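PDB 6RIW: ORF10 from Moritella marina, which forms the ketosynthase-chain length factor didomain of a polyunsaturated fatty acid synthase, and probably takes part in condensing acyl chains carried on acyl carrier protein. Local coordinates for residues E665-Y670 against D874-H879; I765-F770 against T788-S793; A798-H803 against T820-A825. All blocks are in the same frame, centred on the assembly; numbering follows the deposited sequence.

Contact 1 of 3, residues E665-Y670 against D874-H879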
loop_
_atom_site.group_PDB
_atom_site.type_symbol
_atom_site.label_atom_id
_atom_site.label_comp_id
_atom_site.label_asym_id
_atom_site.label_seq_id
_atom_site.Cartn_x
_atom_site.Cartn_y
_atom_site.Cartn_z
ATOM N N GLU A 665 2.574 4.319 -8.213
ATOM C CA GLU A 665 1.830 5.373 -8.939
ATOM C C GLU A 665 1.407 4.800 -10.301
ATOM O O GLU A 665 0.969 3.638 -10.381
ATOM C CB GLU A 665 2.677 6.646 -8.999
ATOM C CG GLU A 665 3.049 7.213 -7.607
ATOM C CD GLU A 665 1.833 7.428 -6.718
ATOM O OE1 GLU A 665 0.773 7.856 -7.252
ATOM O OE2 GLU A 665 1.911 7.144 -5.492
ATOM N N GLU A 666 1.493 5.573 -11.391
ATOM C CA GLU A 666 1.006 5.054 -12.669
ATOM C C GLU A 666 1.783 3.821 -13.110
ATOM O O GLU A 666 1.251 2.991 -13.853
ATOM C CB GLU A 666 1.087 6.133 -13.761
ATOM C CG GLU A 666 0.076 7.273 -13.572
ATOM C CD GLU A 666 0.669 8.471 -12.812
ATOM O OE1 GLU A 666 1.471 8.264 -11.867
ATOM O OE2 GLU A 666 0.314 9.631 -13.146
ATOM N N ASN A 667 3.037 3.672 -12.668
ATOM C CA ASN A 667 3.836 2.505 -13.033
ATOM C C ASN A 667 3.615 1.302 -12.111
ATOM O O ASN A 667 4.384 0.334 -12.169
ATOM C CB ASN A 667 5.318 2.890 -13.093
ATOM C CG ASN A 667 5.664 3.620 -14.395
ATOM O OD1 ASN A 667 5.139 3.290 -15.459
ATOM N ND2 ASN A 667 6.489 4.653 -14.302
ATOM N N SER A 668 2.560 1.310 -11.295
ATOM C CA SER A 668 2.321 0.190 -10.384
ATOM C C SER A 668 2.278 -1.157 -11.114
ATOM O O SER A 668 2.905 -2.131 -10.681
ATOM C CB SER A 668 1.004 0.406 -9.637
ATOM O OG SER A 668 1.064 1.524 -8.761
ATOM N N VAL A 669 1.511 -1.243 -12.204
ATOM C CA VAL A 669 1.360 -2.524 -12.899
ATOM C C VAL A 669 2.676 -2.969 -13.526
ATOM O O VAL A 669 3.016 -4.158 -13.501
ATOM C CB VAL A 669 0.242 -2.441 -13.954
ATOM C CG1 VAL A 669 0.269 -3.706 -14.863
ATOM C CG2 VAL A 669 -1.130 -2.319 -13.281
ATOM N N TYR A 670 3.438 -2.037 -14.108
ATOM C CA TYR A 670 4.705 -2.435 -14.721
ATOM C C TYR A 670 5.726 -2.884 -13.674
ATOM O O TYR A 670 6.506 -3.805 -13.933
ATOM C CB TYR A 670 5.239 -1.281 -15.592
ATOM C CG TYR A 670 4.254 -0.829 -16.667
ATOM C CD1 TYR A 670 3.410 -1.737 -17.287
ATOM C CD2 TYR A 670 4.154 0.510 -17.042
ATOM C CE1 TYR A 670 2.493 -1.335 -18.270
ATOM C CE2 TYR A 670 3.238 0.921 -18.027
ATOM C CZ TYR A 670 2.424 -0.006 -18.633
ATOM O OH TYR A 670 1.524 0.411 -19.602
ATOM N N ASP A 874 5.836 8.513 -10.212
ATOM C CA ASP A 874 6.993 7.860 -9.609
ATOM C C ASP A 874 8.307 8.317 -10.233
ATOM O O ASP A 874 9.378 7.970 -9.716
ATOM C CB ASP A 874 6.854 6.347 -9.749
ATOM C CG ASP A 874 6.607 5.931 -11.205
ATOM O OD1 ASP A 874 5.601 6.408 -11.824
ATOM O OD2 ASP A 874 7.423 5.143 -11.729
ATOM N N ASN A 875 8.248 9.105 -11.311
ATOM C CA ASN A 875 9.445 9.690 -11.939
ATOM C C ASN A 875 10.375 8.602 -12.480
ATOM O O ASN A 875 11.599 8.634 -12.298
ATOM C CB ASN A 875 10.188 10.631 -10.971
ATOM C CG ASN A 875 11.020 11.673 -11.706
ATOM O OD1 ASN A 875 11.013 11.730 -12.936
ATOM N ND2 ASN A 875 11.726 12.509 -10.960
ATOM N N SER A 876 9.790 7.605 -13.130
ATOM C CA SER A 876 10.581 6.685 -13.933
ATOM C C SER A 876 9.806 6.358 -15.199
ATOM O O SER A 876 8.576 6.489 -15.268
ATOM C CB SER A 876 10.955 5.411 -13.154
ATOM O OG SER A 876 9.803 4.676 -12.826
ATOM N N CYS A 877 10.546 6.006 -16.232
ATOM C CA CYS A 877 9.946 5.585 -17.479
ATOM C C CYS A 877 9.982 4.064 -17.537
ATOM O O CYS A 877 11.029 3.457 -17.285
ATOM C CB CYS A 877 10.691 6.181 -18.670
ATOM S SG CYS A 877 10.016 5.532 -20.208
ATOM N N ALA A 878 8.844 3.458 -17.835
ATOM C CA ALA A 878 8.746 2.034 -18.098
ATOM C C ALA A 878 8.549 1.829 -19.593
ATOM O O ALA A 878 7.851 2.610 -20.250
ATOM C CB ALA A 878 7.581 1.395 -17.319
ATOM N N HIS A 879 9.180 0.795 -20.136
ATOM C CA HIS A 879 8.968 0.434 -21.534
ATOM C C HIS A 879 8.847 -1.078 -21.649
ATOM O O HIS A 879 9.677 -1.813 -21.096
ATOM C CB HIS A 879 10.116 0.951 -22.413
ATOM C CG HIS A 879 9.704 1.298 -23.816
ATOM N ND1 HIS A 879 9.075 2.485 -24.147
ATOM C CD2 HIS A 879 9.857 0.615 -24.977
ATOM C CE1 HIS A 879 8.848 2.506 -25.452
ATOM N NE2 HIS A 879 9.317 1.384 -25.980
#
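With CG between its backbone N and carbonyl carbon (chi1 53°), D874 turns its carboxylate to N667, whose own CG lies anti to the carbonyl carbon (chi1 -79°). The two side chains cross at about a right angle, their planes perpendicular. N667 ND2 donates to the syn lone pair of D874 OD2 at 2.8 Å, nearly straight (171°) and within the amide plane. S876 OG donates to the same OD2 at 2.7 Å, almost in line with its C-O bond. A second, weak bond runs from N667 ND2 to S876 O (2.9 Å). E665-S668 form the turn between strand 659-663 and helix 668-682, probably the counterpart in this second ketosynthase-like domain of the nucleophilic elbow, where active ketosynthases carry their cysteine. S668 N and OG both bond to E665 O, the hydroxyl at 2.7 Å, and N667 holds the N-cap position without capping. An alanine at D874 would probably leave N667 ND2 without its straight bond and S876 OG without this acceptor, the amide freer to turn. E666 OE1, 4.5 Å from D874 OD1, is hydrogen-bonded to R873 N. A878 CB lies 3.6 Å from N667 OD1 and 3.6 Å from Y670 CD2, oblique to that ring.

Contact 2 of 3, residues I765-F770 against T788-S793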
loop_
_atom_site.group_PDB
_atom_site.type_symbol
_atom_site.label_atom_id
_atom_site.label_comp_id
_atom_site.label_asym_id
_atom_site.label_seq_id
_atom_site.Cartn_x
_atom_site.Cartn_y
_atom_site.Cartn_z
ATOM N N ILE A 765 4.821 -11.194 -22.804
ATOM C CA ILE A 765 5.595 -10.020 -22.404
ATOM C C ILE A 765 7.070 -10.382 -22.572
ATOM O O ILE A 765 7.644 -11.132 -21.776
ATOM C CB ILE A 765 5.284 -9.569 -20.974
ATOM C CG1 ILE A 765 3.779 -9.373 -20.795
ATOM C CG2 ILE A 765 6.021 -8.261 -20.707
ATOM C CD1 ILE A 765 3.339 -8.972 -19.348
ATOM N N ASP A 766 7.696 -9.834 -23.613
ATOM C CA ASP A 766 9.083 -10.187 -23.898
ATOM C C ASP A 766 10.067 -9.384 -23.057
ATOM O O ASP A 766 11.186 -9.846 -22.814
ATOM C CB ASP A 766 9.389 -9.981 -25.381
ATOM C CG ASP A 766 8.843 -11.106 -26.250
ATOM O OD1 ASP A 766 8.664 -12.234 -25.739
ATOM O OD2 ASP A 766 8.586 -10.859 -27.448
ATOM N N ALA A 767 9.685 -8.189 -22.609
ATOM C CA ALA A 767 10.612 -7.387 -21.836
ATOM C C ALA A 767 9.847 -6.297 -21.110
ATOM O O ALA A 767 8.868 -5.766 -21.636
ATOM C CB ALA A 767 11.679 -6.743 -22.734
ATOM N N VAL A 768 10.308 -5.967 -19.913
ATOM C CA VAL A 768 9.923 -4.726 -19.240
ATOM C C VAL A 768 11.205 -4.108 -18.702
ATOM O O VAL A 768 12.015 -4.796 -18.073
ATOM C CB VAL A 768 8.884 -4.951 -18.122
ATOM C CG1 VAL A 768 9.428 -5.860 -17.018
ATOM C CG2 VAL A 768 8.409 -3.589 -17.543
ATOM N N SER A 769 11.424 -2.834 -19.005
ATOM C CA SER A 769 12.628 -2.138 -18.583
ATOM C C SER A 769 12.242 -0.769 -18.052
ATOM O O SER A 769 11.209 -0.225 -18.432
ATOM C CB SER A 769 13.619 -1.965 -19.734
ATOM O OG SER A 769 14.071 -3.235 -20.167
ATOM N N PHE A 770 13.102 -0.208 -17.195
ATOM C CA PHE A 770 12.873 1.089 -16.570
ATOM C C PHE A 770 14.103 1.967 -16.709
ATOM O O PHE A 770 15.225 1.463 -16.800
ATOM C CB PHE A 770 12.561 0.933 -15.074
ATOM C CG PHE A 770 11.306 0.165 -14.806
ATOM C CD1 PHE A 770 11.322 -1.225 -14.804
ATOM C CD2 PHE A 770 10.116 0.825 -14.578
ATOM C CE1 PHE A 770 10.156 -1.940 -14.568
ATOM C CE2 PHE A 770 8.940 0.097 -14.327
ATOM C CZ PHE A 770 8.982 -1.286 -14.334
ATOM N N THR A 788 16.629 -4.366 -26.337
ATOM C CA THR A 788 17.760 -5.281 -26.155
ATOM C C THR A 788 17.338 -6.542 -25.406
ATOM O O THR A 788 17.712 -7.670 -25.782
ATOM C CB THR A 788 18.876 -4.574 -25.391
ATOM O OG1 THR A 788 19.320 -3.429 -26.130
ATOM C CG2 THR A 788 20.063 -5.525 -25.123
ATOM N N LEU A 789 16.569 -6.371 -24.329
ATOM C CA LEU A 789 16.089 -7.518 -23.570
ATOM C C LEU A 789 15.176 -8.396 -24.417
ATOM O O LEU A 789 15.259 -9.627 -24.358
ATOM C CB LEU A 789 15.378 -7.040 -22.297
ATOM C CG LEU A 789 14.927 -8.116 -21.299
ATOM C CD1 LEU A 789 16.117 -8.932 -20.770
ATOM C CD2 LEU A 789 14.136 -7.477 -20.148
ATOM N N ALA A 790 14.301 -7.782 -25.220
ATOM C CA ALA A 790 13.411 -8.546 -26.076
ATOM C C ALA A 790 14.139 -9.192 -27.247
ATOM O O ALA A 790 13.589 -10.105 -27.869
ATOM C CB ALA A 790 12.281 -7.653 -26.614
ATOM N N GLY A 791 15.345 -8.732 -27.568
ATOM C CA GLY A 791 16.078 -9.274 -28.694
ATOM C C GLY A 791 15.595 -8.814 -30.049
ATOM O O GLY A 791 15.698 -9.567 -31.017
ATOM N N ILE A 792 15.061 -7.594 -30.153
ATOM C CA ILE A 792 14.556 -7.065 -31.411
ATOM C C ILE A 792 15.137 -5.673 -31.620
ATOM O O ILE A 792 15.793 -5.100 -30.751
ATOM C CB ILE A 792 13.010 -7.015 -31.479
ATOM C CG1 ILE A 792 12.438 -6.002 -30.466
ATOM C CG2 ILE A 792 12.405 -8.401 -31.290
ATOM C CD1 ILE A 792 10.937 -5.715 -30.676
ATOM N N SER A 793 14.897 -5.141 -32.803
ATOM C CA SER A 793 15.295 -3.785 -33.135
ATOM C C SER A 793 14.057 -2.898 -33.167
ATOM O O SER A 793 12.929 -3.380 -33.289
ATOM C CB SER A 793 16.003 -3.751 -34.494
ATOM O OG SER A 793 15.044 -3.982 -35.523
HETATM O O HOH W 1 13.224 -11.662 -23.863
#
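Between D766 and L789 no ring takes part; the flat groups that meet are their peptide groups, whose O atoms, D766 O and L789 O, are 4.4 Å apart. One water joins them, donating to both at 2.9 Å from each oxygen. The D766 carboxylate bonds through OD2 to S883 OG; D766 CB lies 3.9 Å from A790 CB. D766 and A767 together face I881 of strand 876-884 as a classic beta bulge, and in this thiolase-type fold the bulged strand 763-772 packs against the end of helix 776-790. The helix ends in a Schellman motif, with G791 as its C-prime residue at positive phi, I792 N bonding to L787 O and, weakly, G791 N to T788 O. A767 CB is directed at the helix and settles between two of its residues, 4.0 Å from A790 CB and 3.6 Å from L789 CD2. L789 carries CG anti to its backbone N (chi1 -174°), and its CD2 branch lies on A767 CB. R466 adds a weak bond to D766 O and also lies against L789. Farther along the strand, L789 CD2 reaches V768 O at 4.0 Å and S769 OG at 4.2 Å.

Contact 3 of 3, residues A798-H803 against T820-A825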
loop_
_atom_site.group_PDB
_atom_site.type_symbol
_atom_site.label_atom_id
_atom_site.label_comp_id
_atom_site.label_asym_id
_atom_site.label_seq_id
_atom_site.Cartn_x
_atom_site.Cartn_y
_atom_site.Cartn_z
ATOM N N ALA A 798 5.609 -2.875 -34.555
ATOM C CA ALA A 798 4.510 -2.590 -35.470
ATOM C C ALA A 798 3.723 -1.353 -35.055
ATOM O O ALA A 798 3.238 -0.601 -35.908
ATOM C CB ALA A 798 3.567 -3.788 -35.531
ATOM N N SER A 799 3.549 -1.152 -33.755
ATOM C CA SER A 799 2.758 -0.034 -33.264
ATOM C C SER A 799 3.179 0.227 -31.828
ATOM O O SER A 799 3.881 -0.579 -31.214
ATOM C CB SER A 799 1.264 -0.319 -33.381
ATOM O OG SER A 799 0.881 -1.436 -32.594
ATOM N N VAL A 800 2.752 1.375 -31.304
ATOM C CA VAL A 800 3.232 1.882 -30.025
ATOM C C VAL A 800 2.023 2.272 -29.201
ATOM O O VAL A 800 1.175 3.045 -29.663
ATOM C CB VAL A 800 4.169 3.097 -30.191
ATOM C CG1 VAL A 800 4.665 3.565 -28.820
ATOM C CG2 VAL A 800 5.332 2.741 -31.066
ATOM N N GLU A 801 1.946 1.732 -27.989
ATOM C CA GLU A 801 0.894 2.081 -27.034
ATOM C C GLU A 801 1.481 3.162 -26.137
ATOM O O GLU A 801 2.223 2.876 -25.199
ATOM C CB GLU A 801 0.438 0.838 -26.266
ATOM C CG GLU A 801 -0.512 1.090 -25.111
ATOM C CD GLU A 801 -1.907 1.494 -25.546
ATOM O OE1 GLU A 801 -2.230 1.358 -26.760
ATOM O OE2 GLU A 801 -2.678 1.952 -24.654
ATOM N N ALA A 802 1.213 4.419 -26.466
ATOM C CA ALA A 802 1.785 5.510 -25.684
ATOM C C ALA A 802 1.064 5.637 -24.346
ATOM O O ALA A 802 -0.095 5.239 -24.203
ATOM C CB ALA A 802 1.675 6.831 -26.455
ATOM N N HIS A 803 1.766 6.190 -23.357
ATOM C CA HIS A 803 1.109 6.539 -22.100
ATOM C C HIS A 803 -0.025 7.533 -22.353
ATOM O O HIS A 803 -1.156 7.325 -21.903
ATOM C CB HIS A 803 2.160 7.105 -21.131
ATOM C CG HIS A 803 1.660 7.335 -19.740
ATOM N ND1 HIS A 803 1.132 6.328 -18.953
ATOM C CD2 HIS A 803 1.617 8.463 -18.988
ATOM C CE1 HIS A 803 0.770 6.833 -17.784
ATOM N NE2 HIS A 803 1.062 8.122 -17.776
ATOM N N THR A 820 10.719 9.372 -32.804
ATOM C CA THR A 820 12.143 9.189 -33.070
ATOM C C THR A 820 12.551 7.725 -32.959
ATOM O O THR A 820 13.290 7.211 -33.807
ATOM C CB THR A 820 12.954 10.040 -32.096
ATOM O OG1 THR A 820 12.575 11.415 -32.259
ATOM C CG2 THR A 820 14.439 9.885 -32.342
ATOM N N LEU A 821 12.096 7.047 -31.902
ATOM C CA LEU A 821 12.407 5.633 -31.720
ATOM C C LEU A 821 11.788 4.783 -32.815
ATOM O O LEU A 821 12.426 3.863 -33.338
ATOM C CB LEU A 821 11.888 5.157 -30.359
ATOM C CG LEU A 821 12.735 5.562 -29.158
ATOM C CD1 LEU A 821 11.926 5.493 -27.852
ATOM C CD2 LEU A 821 13.977 4.681 -29.069
ATOM N N TYR A 822 10.543 5.075 -33.163
ATOM C CA TYR A 822 9.696 4.186 -33.951
ATOM C C TYR A 822 9.044 4.981 -35.075
ATOM O O TYR A 822 7.816 5.144 -35.103
ATOM C CB TYR A 822 8.620 3.554 -33.067
ATOM C CG TYR A 822 9.108 2.836 -31.823
ATOM C CD1 TYR A 822 9.859 1.672 -31.926
ATOM C CD2 TYR A 822 8.763 3.293 -30.536
ATOM C CE1 TYR A 822 10.282 0.979 -30.792
ATOM C CE2 TYR A 822 9.194 2.619 -29.396
ATOM C CZ TYR A 822 9.942 1.447 -29.534
ATOM O OH TYR A 822 10.378 0.747 -28.423
ATOM N N PRO A 823 9.838 5.478 -36.033
ATOM C CA PRO A 823 9.289 6.428 -37.024
ATOM C C PRO A 823 8.213 5.844 -37.920
ATOM O O PRO A 823 7.362 6.594 -38.411
ATOM C CB PRO A 823 10.527 6.850 -37.835
ATOM C CG PRO A 823 11.488 5.746 -37.654
ATOM C CD PRO A 823 11.270 5.230 -36.240
ATOM N N SER A 824 8.196 4.531 -38.129
ATOM C CA SER A 824 7.198 3.927 -38.996
ATOM C C SER A 824 6.007 3.337 -38.242
ATOM O O SER A 824 5.087 2.815 -38.882
ATOM C CB SER A 824 7.859 2.855 -39.879
ATOM O OG SER A 824 8.169 1.694 -39.135
ATOM N N ALA A 825 5.970 3.434 -36.913
ATOM C CA ALA A 825 4.905 2.804 -36.139
ATOM C C ALA A 825 3.806 3.804 -35.792
ATOM O O ALA A 825 4.087 4.951 -35.441
ATOM C CB ALA A 825 5.475 2.190 -34.860
#
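S799 and A825 bring their CA atoms within 4.6 Å, where strand 797-801 runs past the type I turn Y822-A825 that follows helix 808-821 and is closed by A825 N bonding to Y822 O at 3.1 Å. No hydrogen bond joins the two segments; the contact is made by van der Waals touch, chiefly of V800 CG2, Y822 and A825 CB. V800 and A825 share most of it, V800 through CG2 alone. Its CG1 is anti to the backbone N (chi1 -179°), and CG2, anti to the carbonyl carbon, is the methyl that meets both Y822 and A825. This methyl comes to 3.5 Å from Y822 CD2, oblique to the ring, and the two side chains cross at about a right angle. The same CG2 stands 3.9 Å from Y822 CB and 3.8 Å from A825 CB. A825 CB in turn sits against the strand backbone, 3.7 Å from A798 O. L821 CB covers one face of the Y822 ring toward its rim, while at the far end of the side chain OH is hydrogen-bonded to H879 NE2. The contact belongs to a beta-alpha-beta unit of strand 797-801, helix 808-821 and the parallel strand 826-828, whose S826 and S828 pair with V800 by backbone bonds. V800 also packs on L818 of the connecting helix, and Y822 lies against A783 and L787 of helix 776-790.

Overall arrangement
All three contacts lie in the second ketosynthase-like domain, probably the chain length factor half, on one side of the chain's centre. Both segments of contact 2, then of contact 3, fall between the halves of contact 1. Centres of contacts 1 and 2 are about 16 Å apart, 1 and 3 about 18 Å, 2 and 3 about 14 Å. Strand 876-884 pairs antiparallel with strand 763-772, H879 N bonding to S769 O, while the H879 side chain reaches contact 3. Helix 776-790 of contact 2 leads into strand 797-801 of contact 3. Contact 1 ties the turn before helix 668-682 to strand 876-884; contacts 2 and 3 set helix ends against strands in the C-terminal part.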